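Local coordinates for ThiS/MoaD family protein (Amycolatopsis orientalis, PDB 4N6E), which probably acts as a sulfur carrier protein that supplies sulfur to the thiosugar synthase BexX in 2-thiosugar biosynthesis, at residues 26-31 and 71-76. Numbering follows the deposited sequence.
Sequences ATVLEI and LEAEVK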
loop_
_atom_site.group_PDB
_atom_site.type_symbol
_atom_site.label_atom_id
_atom_site.label_comp_id
_atom_site.label_asym_id
_atom_site.label_seq_id
_atom_site.Cartn_x
_atom_site.Cartn_y
_atom_site.Cartn_z
ATOM N N ALA B 26 10.384 -32.170 -49.719
ATOM C CA ALA B 26 9.194 -33.018 -49.627
ATOM C C ALA B 26 8.754 -33.253 -48.183
ATOM O O ALA B 26 7.561 -33.361 -47.928
ATOM C CB ALA B 26 9.434 -34.347 -50.330
ATOM N N THR B 27 9.711 -33.364 -47.262
ATOM C CA THR B 27 9.414 -33.420 -45.840
ATOM C C THR B 27 9.635 -32.040 -45.218
ATOM O O THR B 27 10.133 -31.129 -45.871
ATOM C CB THR B 27 10.298 -34.442 -45.093
ATOM O OG1 THR B 27 11.677 -34.078 -45.224
ATOM C CG2 THR B 27 10.085 -35.855 -45.624
ATOM N N VAL B 28 9.242 -31.890 -43.956
ATOM C CA VAL B 28 9.501 -30.668 -43.211
ATOM C C VAL B 28 11.001 -30.483 -43.064
ATOM O O VAL B 28 11.500 -29.371 -43.191
ATOM C CB VAL B 28 8.850 -30.709 -41.805
ATOM C CG1 VAL B 28 9.412 -29.619 -40.897
ATOM C CG2 VAL B 28 7.344 -30.573 -41.917
ATOM N N LEU B 29 11.703 -31.584 -42.787
ATOM C CA LEU B 29 13.131 -31.550 -42.490
ATOM C C LEU B 29 13.973 -31.179 -43.707
ATOM O O LEU B 29 15.045 -30.579 -43.573
ATOM C CB LEU B 29 13.588 -32.900 -41.933
ATOM C CG LEU B 29 15.086 -33.100 -41.683
ATOM C CD1 LEU B 29 15.651 -32.020 -40.771
ATOM C CD2 LEU B 29 15.338 -34.485 -41.097
ATOM N N GLU B 30 13.494 -31.542 -44.891
ATOM C CA GLU B 30 14.142 -31.121 -46.126
ATOM C C GLU B 30 13.970 -29.616 -46.304
ATOM O O GLU B 30 14.914 -28.934 -46.691
ATOM C CB GLU B 30 13.594 -31.887 -47.341
ATOM C CG GLU B 30 14.051 -33.345 -47.395
ATOM C CD GLU B 30 13.607 -34.075 -48.654
ATOM O OE1 GLU B 30 12.547 -33.731 -49.230
ATOM O OE2 GLU B 30 14.329 -35.004 -49.068
ATOM N N ILE B 31 12.779 -29.103 -46.005
ATOM C CA ILE B 31 12.510 -27.660 -46.100
ATOM C C ILE B 31 13.362 -26.863 -45.111
ATOM O O ILE B 31 13.696 -25.702 -45.361
ATOM C CB ILE B 31 11.026 -27.329 -45.838
ATOM C CG1 ILE B 31 10.133 -27.972 -46.902
ATOM C CG2 ILE B 31 10.798 -25.823 -45.801
ATOM C CD1 ILE B 31 10.157 -27.286 -48.253
ATOM N N LEU B 71 8.991 -33.829 -38.103
ATOM C CA LEU B 71 9.996 -33.554 -39.128
ATOM C C LEU B 71 9.735 -34.292 -40.442
ATOM O O LEU B 71 10.120 -33.804 -41.511
ATOM C CB LEU B 71 11.382 -33.925 -38.609
ATOM C CG LEU B 71 11.850 -33.110 -37.406
ATOM C CD1 LEU B 71 12.994 -33.836 -36.722
ATOM C CD2 LEU B 71 12.252 -31.700 -37.816
ATOM N N GLU B 72 9.083 -35.454 -40.365
ATOM C CA GLU B 72 8.831 -36.270 -41.554
ATOM C C GLU B 72 7.498 -35.974 -42.250
ATOM O O GLU B 72 7.124 -36.705 -43.161
ATOM C CB GLU B 72 8.913 -37.765 -41.212
ATOM C CG GLU B 72 10.201 -38.196 -40.508
ATOM C CD GLU B 72 11.479 -37.809 -41.256
ATOM O OE1 GLU B 72 11.464 -37.791 -42.508
ATOM O OE2 GLU B 72 12.508 -37.529 -40.586
ATOM N N ALA B 73 6.799 -34.911 -41.850
ATOM C CA ALA B 73 5.497 -34.583 -42.438
ATOM C C ALA B 73 5.639 -34.117 -43.885
ATOM O O ALA B 73 6.597 -33.425 -44.220
ATOM C CB ALA B 73 4.785 -33.519 -41.610
ATOM N N GLU B 74 4.675 -34.493 -44.730
ATOM C CA GLU B 74 4.729 -34.209 -46.170
ATOM C C GLU B 74 4.558 -32.730 -46.526
ATOM O O GLU B 74 3.673 -32.048 -46.000
ATOM C CB GLU B 74 3.656 -35.001 -46.922
ATOM C CG GLU B 74 3.872 -36.503 -46.954
ATOM C CD GLU B 74 2.729 -37.243 -47.644
ATOM O OE1 GLU B 74 2.231 -36.747 -48.686
ATOM O OE2 GLU B 74 2.329 -38.322 -47.147
ATOM N N VAL B 75 5.394 -32.269 -47.457
ATOM C CA VAL B 75 5.337 -30.913 -48.005
ATOM C C VAL B 75 5.200 -31.024 -49.521
ATOM O O VAL B 75 6.078 -31.580 -50.178
ATOM C CB VAL B 75 6.623 -30.105 -47.701
ATOM C CG1 VAL B 75 6.442 -28.649 -48.104
ATOM C CG2 VAL B 75 7.010 -30.210 -46.235
ATOM N N LYS B 76 4.095 -30.517 -50.062
ATOM C CA LYS B 76 3.897 -30.430 -51.510
ATOM C C LYS B 76 4.459 -29.102 -52.023
ATOM O O LYS B 76 4.769 -28.208 -51.232
ATOM C CB LYS B 76 2.408 -30.535 -51.854
ATOM C CG LYS B 76 1.801 -31.905 -51.590
ATOM C CD LYS B 76 0.315 -31.923 -51.919
ATOM C CE LYS B 76 -0.250 -33.339 -51.895
ATOM N NZ LYS B 76 -1.661 -33.388 -52.381
#
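V28 and V75 bring the start of helix 28-38 against segment 71-76, within the ubiquitin-like fold of the ThiS/MoaD family. V28 CG2 lies 3.9 Å from A73 CB, and V65 touches both residues from a nearby loop. CB of V75 points toward segment 26-31. Its CG1 is anti to the backbone N (chi1 -172°) and meets I31 CG1 and CD1, the two side chains crossing obliquely. V3 of strand 3-6 touches both I31 and V75. E72 bends at chi2 and runs beside T27 and L29, pointing the same way as they do. Its OE1 is 3.9 Å from T27 CG2. T27 is the N-cap and forms a capping box with E30. Its OG1 sits between the backbone N and the carbonyl carbon (chi1 61°) and accepts from E30 N at 3.1 Å. An alanine here would probably leave E30 N without its OG1 acceptor and remove the CG2 contact with E72 OE1. Two backbone N-H groups at the helix start are met by carbonyls of 71-76. V28 N makes a weak bond to A73 O. L29 N donates to L71 O at 3.0 Å, in the plane of that carbonyl.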